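Side-chain contacts in agarase (Pseudoalteromonas fuliginea, PDB 6XJ9), which probably hydrolyses agarose, the galactose-based polysaccharide of red-algal cell walls, as a glycoside hydrolase of family GH50: residues 473-478 with 595-600; 519-524 with 626-631; 540-545 with 588-593; 574-577 with 582-585. One frame throughout, in Å; residues are numbered along the deposited sequence.

Contact 1 of 4, residues 473-478 with 595-600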
loop_
_atom_site.group_PDB
_atom_site.type_symbol
_atom_site.label_atom_id
_atom_site.label_comp_id
_atom_site.label_asym_id
_atom_site.label_seq_id
_atom_site.Cartn_x
_atom_site.Cartn_y
_atom_site.Cartn_z
ATOM N N PRO A 473 -24.234 -34.439 -16.805
ATOM C CA PRO A 473 -24.282 -35.901 -16.825
ATOM C C PRO A 473 -25.699 -36.421 -16.608
ATOM O O PRO A 473 -26.429 -35.919 -15.748
ATOM C CB PRO A 473 -23.407 -36.309 -15.636
ATOM C CG PRO A 473 -23.439 -35.098 -14.721
ATOM C CD PRO A 473 -23.518 -33.896 -15.643
ATOM N N ASP A 474 -26.083 -37.449 -17.371
ATOM C CA ASP A 474 -27.281 -38.169 -16.976
ATOM C C ASP A 474 -26.905 -39.099 -15.832
ATOM O O ASP A 474 -26.360 -40.186 -16.052
ATOM C CB ASP A 474 -27.961 -38.930 -18.112
ATOM C CG ASP A 474 -29.304 -39.489 -17.681
ATOM O OD1 ASP A 474 -29.428 -39.915 -16.491
ATOM O OD2 ASP A 474 -30.219 -39.467 -18.515
ATOM N N VAL A 475 -27.218 -38.646 -14.615
ATOM C CA VAL A 475 -26.672 -39.254 -13.410
ATOM C C VAL A 475 -27.368 -40.577 -13.093
ATOM O O VAL A 475 -26.882 -41.331 -12.247
ATOM C CB VAL A 475 -26.682 -38.274 -12.222
ATOM C CG1 VAL A 475 -25.723 -37.118 -12.466
ATOM C CG2 VAL A 475 -28.080 -37.754 -11.917
ATOM N N PHE A 476 -28.483 -40.861 -13.783
ATOM C CA PHE A 476 -29.178 -42.137 -13.644
ATOM C C PHE A 476 -28.663 -43.154 -14.666
ATOM O O PHE A 476 -29.134 -44.293 -14.688
ATOM C CB PHE A 476 -30.698 -41.961 -13.734
ATOM C CG PHE A 476 -31.324 -41.310 -12.526
ATOM C CD1 PHE A 476 -31.617 -42.051 -11.389
ATOM C CD2 PHE A 476 -31.604 -39.951 -12.514
ATOM C CE1 PHE A 476 -32.180 -41.445 -10.273
ATOM C CE2 PHE A 476 -32.160 -39.347 -11.393
ATOM C CZ PHE A 476 -32.441 -40.093 -10.273
ATOM N N ASP A 477 -27.711 -42.738 -15.516
ATOM C CA ASP A 477 -27.058 -43.656 -16.442
ATOM C C ASP A 477 -26.016 -44.451 -15.657
ATOM O O ASP A 477 -25.108 -43.855 -15.087
ATOM C CB ASP A 477 -26.455 -42.924 -17.654
ATOM C CG ASP A 477 -25.695 -43.806 -18.643
ATOM O OD1 ASP A 477 -25.834 -45.045 -18.566
ATOM O OD2 ASP A 477 -24.970 -43.252 -19.491
ATOM N N PRO A 478 -26.119 -45.800 -15.559
ATOM C CA PRO A 478 -25.149 -46.576 -14.780
ATOM C C PRO A 478 -23.706 -46.205 -15.109
ATOM O O PRO A 478 -22.873 -46.170 -14.215
ATOM C CB PRO A 478 -25.490 -48.035 -15.124
ATOM C CG PRO A 478 -26.983 -47.985 -15.409
ATOM C CD PRO A 478 -27.207 -46.642 -16.083
ATOM N N ALA A 595 -30.233 -33.626 -8.653
ATOM C CA ALA A 595 -29.059 -33.252 -7.876
ATOM C C ALA A 595 -28.795 -34.272 -6.764
ATOM O O ALA A 595 -27.647 -34.564 -6.427
ATOM C CB ALA A 595 -29.240 -31.863 -7.311
ATOM N N ASP A 596 -29.873 -34.833 -6.206
ATOM C CA ASP A 596 -29.730 -35.817 -5.143
ATOM C C ASP A 596 -28.949 -37.041 -5.628
ATOM O O ASP A 596 -28.096 -37.568 -4.907
ATOM C CB ASP A 596 -31.090 -36.205 -4.564
ATOM C CG ASP A 596 -30.966 -37.345 -3.581
ATOM O OD1 ASP A 596 -30.711 -37.074 -2.401
ATOM O OD2 ASP A 596 -31.091 -38.488 -4.020
ATOM N N LYS A 597 -29.259 -37.501 -6.845
ATOM C CA LYS A 597 -28.590 -38.653 -7.426
ATOM C C LYS A 597 -27.152 -38.277 -7.777
ATOM O O LYS A 597 -26.230 -39.062 -7.548
ATOM C CB LYS A 597 -29.404 -39.214 -8.599
ATOM C CG LYS A 597 -28.803 -40.417 -9.329
ATOM C CD LYS A 597 -28.788 -41.705 -8.515
ATOM C CE LYS A 597 -28.381 -42.927 -9.324
ATOM N NZ LYS A 597 -28.103 -44.092 -8.446
ATOM N N TYR A 598 -26.950 -37.059 -8.294
ATOM C CA TYR A 598 -25.587 -36.612 -8.554
ATOM C C TYR A 598 -24.741 -36.757 -7.296
ATOM O O TYR A 598 -23.677 -37.383 -7.329
ATOM C CB TYR A 598 -25.479 -35.166 -9.055
ATOM C CG TYR A 598 -24.050 -34.671 -9.118
ATOM C CD1 TYR A 598 -23.211 -35.073 -10.147
ATOM C CD2 TYR A 598 -23.516 -33.829 -8.155
ATOM C CE1 TYR A 598 -21.895 -34.651 -10.228
ATOM C CE2 TYR A 598 -22.197 -33.392 -8.224
ATOM C CZ TYR A 598 -21.386 -33.801 -9.268
ATOM O OH TYR A 598 -20.077 -33.405 -9.364
ATOM N N PHE A 599 -25.200 -36.128 -6.205
ATOM C CA PHE A 599 -24.407 -36.069 -4.987
ATOM C C PHE A 599 -24.304 -37.434 -4.315
ATOM O O PHE A 599 -23.302 -37.716 -3.667
ATOM C CB PHE A 599 -24.892 -34.948 -4.064
ATOM C CG PHE A 599 -24.491 -33.591 -4.585
ATOM C CD1 PHE A 599 -23.176 -33.156 -4.471
ATOM C CD2 PHE A 599 -25.412 -32.767 -5.227
ATOM C CE1 PHE A 599 -22.788 -31.924 -4.979
ATOM C CE2 PHE A 599 -25.022 -31.532 -5.724
ATOM C CZ PHE A 599 -23.711 -31.116 -5.611
ATOM N N SER A 600 -25.348 -38.258 -4.468
ATOM C CA SER A 600 -25.360 -39.586 -3.885
ATOM C C SER A 600 -24.274 -40.442 -4.532
ATOM O O SER A 600 -23.568 -41.168 -3.836
ATOM C CB SER A 600 -26.721 -40.208 -4.055
ATOM O OG SER A 600 -26.720 -41.519 -3.528
#
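The two backbones draw nearest where Val475 CA lies 5.6 Å from Tyr598 CA, a type I beta turn from Asp474 to Asp477 being set against the flank of helix 584-609. Asp474 shapes this turn from within: its OD1 accepts from Phe476 N at 3.0 Å, which makes an Asx turn, and OD1 also bonds to Thr538. Val475 meets the helix with both methyls. CG1 comes up at the edge of the Tyr598 ring, 3.9 Å from Tyr598 CB, while CG2 meets Lys597 CG at 3.8 Å and the backbone nitrogen of Tyr598. Lys597 is the larger player. It leaves the helix with CG anti to the backbone N (chi1 179°) and then bends at chi2 (69°), a course that carries its methylenes across the face of Phe476. There Lys597 CG sits 3.7 Å from the centroid of the Phe476 ring, nearly over its centre, and Lys597 CB reaches Phe476 CZ at 3.6 Å. The same ring also touches Pro537, Thr538 and Glu541 of helix 537-550, so the Phe476 ring sits between two helices. Tyr598 points its hydroxyl elsewhere, to a hydrogen bond with Asp507. No hydrogen bond joins the two segments: dispersion and a CH-pi contact hold them together, with the lysine serving through its aliphatic stem and not through its ammonium group.

Contact 2 of 4, residues 519-524 with 626-631; sequences KSHYGI and PIEVVK
His521 and Tyr522 reach Glu628 side by side although their first torsions differ: the imidazole stands anti to its own backbone N (chi1 -171°), whereas the phenol is anti to the carbonyl carbon, and the two rings end face against face. Tyr522 CZ lies 3.5 Å above the plane of the His521 ring, over its centre. Glu628 comes from the first turn of helix 627-634 with its chain bent at chi2 (93°), presenting both carboxylate oxygens to the pair. His521 NE2 donates to Glu628 OE1 at 2.8 Å, nearly in the imidazole plane, and the Tyr522 OH donates to Glu628 OE2 at 2.6 Å. Each oxygen is met on its syn side, and the carboxylate stands close to perpendicular to both rings. Pro626, the N-cap residue of that helix, adds a van der Waals touch, its CB 3.7 Å from His521 NE2. From helix 584-609, Ser588 OG probably makes a further hydrogen bond to Glu628 OE2. A leucine in place of Glu628 would probably leave the imidazole N-H and the phenol hydroxyl without their common acceptor and the two rings less firmly held in rotation. With both oxygens accepting, the geometry is consistent with an ionised carboxylate, whose charge these donors would spread and stabilise in a largely buried setting.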
loop_
_atom_site.group_PDB
_atom_site.type_symbol
_atom_site.label_atom_id
_atom_site.label_comp_id
_atom_site.label_asym_id
_atom_site.label_seq_id
_atom_site.Cartn_x
_atom_site.Cartn_y
_atom_site.Cartn_z
ATOM N N LYS A 519 -37.030 -20.683 -16.932
ATOM C CA LYS A 519 -36.291 -21.394 -17.961
ATOM C C LYS A 519 -34.843 -21.637 -17.520
ATOM O O LYS A 519 -34.292 -22.704 -17.756
ATOM C CB LYS A 519 -36.378 -20.615 -19.276
ATOM C CG LYS A 519 -36.195 -21.450 -20.534
ATOM C CD LYS A 519 -36.427 -20.645 -21.792
ATOM C CE LYS A 519 -37.875 -20.650 -22.232
ATOM N NZ LYS A 519 -38.058 -19.862 -23.472
ATOM N N SER A 520 -34.227 -20.634 -16.888
ATOM C CA SER A 520 -32.839 -20.728 -16.458
ATOM C C SER A 520 -32.707 -21.673 -15.263
ATOM O O SER A 520 -31.719 -22.389 -15.122
ATOM C CB SER A 520 -32.320 -19.364 -16.089
ATOM O OG SER A 520 -31.924 -18.662 -17.249
ATOM N N HIS A 521 -33.697 -21.616 -14.374
ATOM C CA HIS A 521 -33.666 -22.334 -13.118
ATOM C C HIS A 521 -33.899 -23.820 -13.371
ATOM O O HIS A 521 -33.135 -24.666 -12.902
ATOM C CB HIS A 521 -34.705 -21.728 -12.167
ATOM C CG HIS A 521 -34.634 -22.240 -10.767
ATOM N ND1 HIS A 521 -35.115 -21.508 -9.701
ATOM C CD2 HIS A 521 -34.179 -23.403 -10.258
ATOM C CE1 HIS A 521 -34.935 -22.187 -8.588
ATOM N NE2 HIS A 521 -34.366 -23.357 -8.906
ATOM N N TYR A 522 -34.953 -24.122 -14.133
ATOM C CA TYR A 522 -35.401 -25.500 -14.259
ATOM C C TYR A 522 -35.118 -26.027 -15.662
ATOM O O TYR A 522 -35.801 -26.939 -16.117
ATOM C CB TYR A 522 -36.881 -25.619 -13.870
ATOM C CG TYR A 522 -37.153 -25.230 -12.438
ATOM C CD1 TYR A 522 -36.696 -26.011 -11.385
ATOM C CD2 TYR A 522 -37.842 -24.073 -12.135
ATOM C CE1 TYR A 522 -36.923 -25.660 -10.065
ATOM C CE2 TYR A 522 -38.085 -23.707 -10.822
ATOM C CZ TYR A 522 -37.622 -24.499 -9.787
ATOM O OH TYR A 522 -37.853 -24.126 -8.500
ATOM N N GLY A 523 -34.089 -25.473 -16.314
ATOM C CA GLY A 523 -33.739 -25.868 -17.672
ATOM C C GLY A 523 -33.537 -27.374 -17.842
ATOM O O GLY A 523 -34.018 -27.962 -18.810
ATOM N N ILE A 524 -32.820 -27.995 -16.896
ATOM C CA ILE A 524 -32.511 -29.416 -16.950
ATOM C C ILE A 524 -33.819 -30.205 -16.927
ATOM O O ILE A 524 -33.948 -31.214 -17.614
ATOM C CB ILE A 524 -31.597 -29.824 -15.780
ATOM C CG1 ILE A 524 -30.212 -29.174 -15.855
ATOM C CG2 ILE A 524 -31.508 -31.349 -15.670
ATOM C CD1 ILE A 524 -29.342 -29.717 -16.970
ATOM N N PRO A 626 -28.983 -23.109 -7.672
ATOM C CA PRO A 626 -30.387 -23.349 -7.332
ATOM C C PRO A 626 -30.466 -23.927 -5.920
ATOM O O PRO A 626 -29.676 -24.809 -5.563
ATOM C CB PRO A 626 -30.839 -24.415 -8.338
ATOM C CG PRO A 626 -29.881 -24.257 -9.512
ATOM C CD PRO A 626 -28.563 -23.811 -8.898
ATOM N N ILE A 627 -31.417 -23.421 -5.121
ATOM C CA ILE A 627 -31.622 -23.900 -3.756
ATOM C C ILE A 627 -31.838 -25.416 -3.734
ATOM O O ILE A 627 -31.405 -26.076 -2.799
ATOM C CB ILE A 627 -32.740 -23.131 -3.009
ATOM C CG1 ILE A 627 -32.702 -23.374 -1.493
ATOM C CG2 ILE A 627 -34.118 -23.461 -3.577
ATOM C CD1 ILE A 627 -31.492 -22.769 -0.785
ATOM N N GLU A 628 -32.479 -25.980 -4.768
ATOM C CA GLU A 628 -32.780 -27.406 -4.785
ATOM C C GLU A 628 -31.489 -28.222 -4.827
ATOM O O GLU A 628 -31.399 -29.318 -4.264
ATOM C CB GLU A 628 -33.642 -27.763 -5.996
ATOM C CG GLU A 628 -35.066 -27.242 -5.903
ATOM C CD GLU A 628 -35.334 -25.886 -6.532
ATOM O OE1 GLU A 628 -34.365 -25.143 -6.800
ATOM O OE2 GLU A 628 -36.531 -25.574 -6.763
ATOM N N VAL A 629 -30.498 -27.673 -5.527
ATOM C CA VAL A 629 -29.234 -28.351 -5.755
ATOM C C VAL A 629 -28.404 -28.231 -4.481
ATOM O O VAL A 629 -27.775 -29.203 -4.060
ATOM C CB VAL A 629 -28.527 -27.778 -7.002
ATOM C CG1 VAL A 629 -27.148 -28.393 -7.217
ATOM C CG2 VAL A 629 -29.389 -27.946 -8.250
ATOM N N VAL A 630 -28.440 -27.049 -3.848
ATOM C CA VAL A 630 -27.698 -26.844 -2.612
ATOM C C VAL A 630 -28.257 -27.775 -1.531
ATOM O O VAL A 630 -27.507 -28.405 -0.782
ATOM C CB VAL A 630 -27.726 -25.382 -2.124
ATOM C CG1 VAL A 630 -26.998 -25.252 -0.791
ATOM C CG2 VAL A 630 -27.138 -24.417 -3.127
ATOM N N LYS A 631 -29.590 -27.831 -1.462
ATOM C CA LYS A 631 -30.305 -28.672 -0.514
ATOM C C LYS A 631 -29.924 -30.134 -0.729
ATOM O O LYS A 631 -29.631 -30.836 0.229
ATOM C CB LYS A 631 -31.818 -28.416 -0.577
ATOM C CG LYS A 631 -32.656 -29.253 0.383
ATOM C CD LYS A 631 -34.161 -29.090 0.180
ATOM C CE LYS A 631 -34.944 -30.177 0.887
ATOM N NZ LYS A 631 -36.404 -29.958 0.773
#

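Contact 3 of 4, residues 540-545 with 588-593; sequences AEFSRL and SILLTA
Phe542 and Leu590 lead a helix-to-helix packing contact between helix 537-550 and helix 584-609, two members of the helical excursion that follows strand 501-506 and precedes strand 614-615. GH50 catalytic domains are built on a (beta/alpha)8 barrel, and this helical layer probably decorates it. The short segments cross at a steep slant, 134° between their N-to-C directions, with axes 10.3 Å apart at closest approach. Phe542 lays one ring face against Leu590: Leu590 CB is 3.9 Å from the centroid of the Phe542 ring and almost on its normal, a CH-pi contact. The chi2 of -3° turns the phenyl into this flat pose. Leu590 follows the ring back toward its root, CD2 lying 3.7 Å from Phe542 CD1 and Leu590 CD1 settling near Phe542 CG and Phe542 CD2. At the ring's rim, Phe542 CE1 comes 3.4 Å from Leu590 O. Val525 and Leu529 of helix 523-529 also touch Leu590, making its surroundings a three-helix junction. Away from this apolar seam, Arg544 grips Glu541 of its own helix side-on in a two-nitrogen salt bridge, with Arg544 NH1 2.7 Å from Glu541 OE2. One turn on from Phe542, Leu545 bridges two residues of the other helix: its CD1 touches Leu590 CD2 at 4.1 Å and presses on the Ala593 methyl, CD1 to CB, at 3.5 Å.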
loop_
_atom_site.group_PDB
_atom_site.type_symbol
_atom_site.label_atom_id
_atom_site.label_comp_id
_atom_site.label_asym_id
_atom_site.label_seq_id
_atom_site.Cartn_x
_atom_site.Cartn_y
_atom_site.Cartn_z
ATOM N N ALA A 540 -36.687 -41.214 -17.379
ATOM C CA ALA A 540 -37.315 -42.394 -16.801
ATOM C C ALA A 540 -37.536 -42.196 -15.299
ATOM O O ALA A 540 -38.571 -42.614 -14.778
ATOM C CB ALA A 540 -36.502 -43.629 -17.101
ATOM N N GLU A 541 -36.596 -41.516 -14.623
ATOM C CA GLU A 541 -36.762 -41.238 -13.201
ATOM C C GLU A 541 -37.854 -40.194 -12.975
ATOM O O GLU A 541 -38.645 -40.338 -12.051
ATOM C CB GLU A 541 -35.460 -40.842 -12.498
ATOM C CG GLU A 541 -35.625 -40.569 -11.004
ATOM C CD GLU A 541 -35.902 -41.785 -10.127
ATOM O OE1 GLU A 541 -36.017 -42.911 -10.668
ATOM O OE2 GLU A 541 -36.019 -41.609 -8.902
ATOM N N PHE A 542 -37.875 -39.141 -13.803
ATOM C CA PHE A 542 -38.878 -38.092 -13.694
ATOM C C PHE A 542 -40.282 -38.683 -13.880
ATOM O O PHE A 542 -41.224 -38.297 -13.193
ATOM C CB PHE A 542 -38.601 -36.973 -14.704
ATOM C CG PHE A 542 -37.409 -36.080 -14.426
ATOM C CD1 PHE A 542 -36.643 -36.219 -13.280
ATOM C CD2 PHE A 542 -37.089 -35.051 -15.302
ATOM C CE1 PHE A 542 -35.568 -35.375 -13.032
ATOM C CE2 PHE A 542 -36.009 -34.213 -15.059
ATOM C CZ PHE A 542 -35.254 -34.371 -13.917
ATOM N N SER A 543 -40.420 -39.615 -14.828
ATOM C CA SER A 543 -41.689 -40.293 -15.066
ATOM C C SER A 543 -42.134 -41.047 -13.814
ATOM O O SER A 543 -43.304 -40.987 -13.447
ATOM C CB SER A 543 -41.580 -41.206 -16.253
ATOM O OG SER A 543 -41.497 -40.454 -17.457
ATOM N N ARG A 544 -41.184 -41.737 -13.160
ATOM C CA ARG A 544 -41.434 -42.530 -11.964
ATOM C C ARG A 544 -42.041 -41.654 -10.866
ATOM O O ARG A 544 -43.059 -42.023 -10.282
ATOM C CB ARG A 544 -40.145 -43.237 -11.528
ATOM C CG ARG A 544 -40.341 -44.369 -10.529
ATOM C CD ARG A 544 -39.061 -44.955 -9.964
ATOM N NE ARG A 544 -38.275 -44.057 -9.115
ATOM C CZ ARG A 544 -38.601 -43.652 -7.887
ATOM N NH1 ARG A 544 -37.789 -42.841 -7.227
ATOM N NH2 ARG A 544 -39.738 -44.037 -7.325
ATOM N N LEU A 545 -41.442 -40.470 -10.644
ATOM C CA LEU A 545 -41.771 -39.590 -9.529
ATOM C C LEU A 545 -43.134 -38.935 -9.722
ATOM O O LEU A 545 -43.856 -38.713 -8.745
ATOM C CB LEU A 545 -40.684 -38.518 -9.365
ATOM C CG LEU A 545 -39.346 -39.031 -8.837
ATOM C CD1 LEU A 545 -38.250 -37.977 -8.971
ATOM C CD2 LEU A 545 -39.487 -39.482 -7.392
ATOM N N SER A 588 -39.384 -28.480 -8.929
ATOM C CA SER A 588 -38.514 -28.456 -7.766
ATOM C C SER A 588 -38.177 -29.873 -7.302
ATOM O O SER A 588 -37.039 -30.141 -6.925
ATOM C CB SER A 588 -39.154 -27.652 -6.681
ATOM O OG SER A 588 -38.158 -27.100 -5.841
ATOM N N ILE A 589 -39.176 -30.766 -7.331
ATOM C CA ILE A 589 -39.022 -32.161 -6.933
ATOM C C ILE A 589 -38.064 -32.849 -7.904
ATOM O O ILE A 589 -37.166 -33.584 -7.482
ATOM C CB ILE A 589 -40.402 -32.859 -6.864
ATOM C CG1 ILE A 589 -41.156 -32.492 -5.576
ATOM C CG2 ILE A 589 -40.284 -34.368 -7.030
ATOM C CD1 ILE A 589 -42.608 -32.952 -5.546
ATOM N N LEU A 590 -38.240 -32.551 -9.198
ATOM C CA LEU A 590 -37.473 -33.171 -10.266
ATOM C C LEU A 590 -36.027 -32.675 -10.224
ATOM O O LEU A 590 -35.103 -33.490 -10.245
ATOM C CB LEU A 590 -38.163 -32.921 -11.616
ATOM C CG LEU A 590 -39.555 -33.544 -11.777
ATOM C CD1 LEU A 590 -40.108 -33.346 -13.191
ATOM C CD2 LEU A 590 -39.552 -35.019 -11.415
ATOM N N LEU A 591 -35.829 -31.359 -10.085
ATOM C CA LEU A 591 -34.474 -30.823 -9.969
ATOM C C LEU A 591 -33.770 -31.345 -8.707
ATOM O O LEU A 591 -32.610 -31.753 -8.770
ATOM C CB LEU A 591 -34.474 -29.293 -10.047
ATOM C CG LEU A 591 -33.088 -28.639 -9.960
ATOM C CD1 LEU A 591 -32.185 -29.143 -11.086
ATOM C CD2 LEU A 591 -33.196 -27.119 -10.016
ATOM N N THR A 592 -34.461 -31.363 -7.567
ATOM C CA THR A 592 -33.882 -31.939 -6.356
ATOM C C THR A 592 -33.453 -33.386 -6.603
ATOM O O THR A 592 -32.377 -33.784 -6.179
ATOM C CB THR A 592 -34.839 -31.867 -5.158
ATOM O OG1 THR A 592 -35.190 -30.497 -4.990
ATOM C CG2 THR A 592 -34.223 -32.373 -3.868
ATOM N N ALA A 593 -34.310 -34.169 -7.276
ATOM C CA ALA A 593 -34.076 -35.584 -7.509
ATOM C C ALA A 593 -32.823 -35.783 -8.365
ATOM O O ALA A 593 -32.026 -36.691 -8.121
ATOM C CB ALA A 593 -35.295 -36.224 -8.155
#

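Contact 4 of 4, residues 574-577 with 582-585; sequences VTID and EQLV
Gln583 carries this contact, reading the backbone of Asp577 with both ends of its carboxamide. Its NE2 donates to Asp577 O at 2.7 Å; the acceptor lies close to the amide plane, yet the donor is tilted 31° from the plane of the carbonyl. On the other end OE1 accepts from a water at 2.8 Å, and that water accepts in turn from Asp577 N at 2.7 Å. One direct bond and one water-mediated bond thus grip a single residue's N and O and fix the rotation of the amide. The chain gets there by placing CG between the backbone N and carbonyl carbon (chi1 71°) and running extended beyond it. Ile576 crosses the Gln583 side chain at about a right angle, its CB 3.6 Å from Gln583 OE1. The Asp577 carboxylate is turned to a local task, OD1 accepting from Lys579 N. A leucine at Gln583 would probably leave the Asp577 carbonyl without this donor and the bridging water without its acceptor, so that the loop could shift. The Gln583-Asp577 bond closes the short link leading into helix 584-609, with Trp560 of helix 553-560 touching both Ile576 and Gln583, while Ile526 and Leu529 of helix 523-529 meet Ile576.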
loop_
_atom_site.group_PDB
_atom_site.type_symbol
_atom_site.label_atom_id
_atom_site.label_comp_id
_atom_site.label_asym_id
_atom_site.label_seq_id
_atom_site.Cartn_x
_atom_site.Cartn_y
_atom_site.Cartn_z
ATOM N N VAL A 574 -42.907 -34.538 -23.165
ATOM C CA VAL A 574 -43.871 -33.484 -22.876
ATOM C C VAL A 574 -43.216 -32.146 -23.183
ATOM O O VAL A 574 -42.073 -31.919 -22.794
ATOM C CB VAL A 574 -44.321 -33.472 -21.400
ATOM C CG1 VAL A 574 -45.556 -32.609 -21.186
ATOM C CG2 VAL A 574 -44.514 -34.859 -20.817
ATOM N N THR A 575 -43.968 -31.255 -23.838
ATOM C CA THR A 575 -43.585 -29.854 -23.890
ATOM C C THR A 575 -44.357 -29.116 -22.806
ATOM O O THR A 575 -45.561 -28.933 -22.951
ATOM C CB THR A 575 -43.893 -29.235 -25.263
ATOM O OG1 THR A 575 -43.241 -30.038 -26.246
ATOM C CG2 THR A 575 -43.432 -27.798 -25.371
ATOM N N ILE A 576 -43.666 -28.703 -21.731
ATOM C CA ILE A 576 -44.353 -28.038 -20.627
ATOM C C ILE A 576 -44.774 -26.635 -21.043
ATOM O O ILE A 576 -44.186 -26.038 -21.944
ATOM C CB ILE A 576 -43.540 -28.022 -19.310
ATOM C CG1 ILE A 576 -42.190 -27.314 -19.456
ATOM C CG2 ILE A 576 -43.386 -29.425 -18.743
ATOM C CD1 ILE A 576 -42.243 -25.819 -19.237
ATOM N N ASP A 577 -45.803 -26.125 -20.356
ATOM C CA ASP A 577 -46.272 -24.760 -20.510
ATOM C C ASP A 577 -45.407 -23.839 -19.654
ATOM O O ASP A 577 -45.526 -23.846 -18.435
ATOM C CB ASP A 577 -47.755 -24.657 -20.131
ATOM C CG ASP A 577 -48.332 -23.266 -20.327
ATOM O OD1 ASP A 577 -47.535 -22.326 -20.503
ATOM O OD2 ASP A 577 -49.576 -23.139 -20.315
ATOM N N GLU A 582 -48.270 -23.770 -11.390
ATOM C CA GLU A 582 -48.645 -24.835 -10.475
ATOM C C GLU A 582 -47.616 -25.964 -10.528
ATOM O O GLU A 582 -47.342 -26.590 -9.511
ATOM C CB GLU A 582 -50.061 -25.354 -10.756
ATOM C CG GLU A 582 -51.168 -24.408 -10.319
ATOM C CD GLU A 582 -51.250 -23.120 -11.118
ATOM O OE1 GLU A 582 -51.065 -23.172 -12.344
ATOM O OE2 GLU A 582 -51.466 -22.063 -10.504
ATOM N N GLN A 583 -47.043 -26.203 -11.715
ATOM C CA GLN A 583 -46.107 -27.293 -11.937
ATOM C C GLN A 583 -44.764 -27.050 -11.250
ATOM O O GLN A 583 -43.976 -27.985 -11.143
ATOM C CB GLN A 583 -45.817 -27.460 -13.428
ATOM C CG GLN A 583 -44.964 -26.334 -14.002
ATOM C CD GLN A 583 -45.055 -26.277 -15.503
ATOM O OE1 GLN A 583 -45.188 -27.298 -16.172
ATOM N NE2 GLN A 583 -44.972 -25.074 -16.041
ATOM N N LEU A 584 -44.499 -25.815 -10.795
ATOM C CA LEU A 584 -43.158 -25.464 -10.333
ATOM C C LEU A 584 -42.799 -26.265 -9.078
ATOM O O LEU A 584 -41.623 -26.466 -8.776
ATOM C CB LEU A 584 -43.040 -23.947 -10.123
ATOM C CG LEU A 584 -43.031 -23.082 -11.389
ATOM C CD1 LEU A 584 -42.743 -21.625 -11.055
ATOM C CD2 LEU A 584 -42.018 -23.585 -12.424
ATOM N N VAL A 585 -43.818 -26.778 -8.377
ATOM C CA VAL A 585 -43.563 -27.587 -7.192
ATOM C C VAL A 585 -42.962 -28.920 -7.643
ATOM O O VAL A 585 -42.025 -29.432 -7.025
ATOM C CB VAL A 585 -44.811 -27.739 -6.288
ATOM C CG1 VAL A 585 -44.675 -28.884 -5.296
ATOM C CG2 VAL A 585 -45.135 -26.448 -5.548
HETATM O O HOH W 1 -47.023 -27.303 -18.297
#

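All four contacts lie in one helical region, on the same side of the chain's centre, and helix 584-609 ties them together. Contacts 4, 3 and 1 use it in that order, from its start onward, with neighbouring centres about 12 and 11 Å apart and the outer two about 22 Å apart. Contact 2 comes to it from the end of helix 518-521, the Tyr522 junction and the start of helix 627-634, its centre about 12 Å from contact 3, where Ser588 and Glu628 meet. Along the sequence contact 4 falls within contact 3, and contact 3 within both contacts 1 and 2, whose segments interleave. Loop, turn and helix partners from residues 473 to 631 are therefore gathered round one long helix into a compact layer.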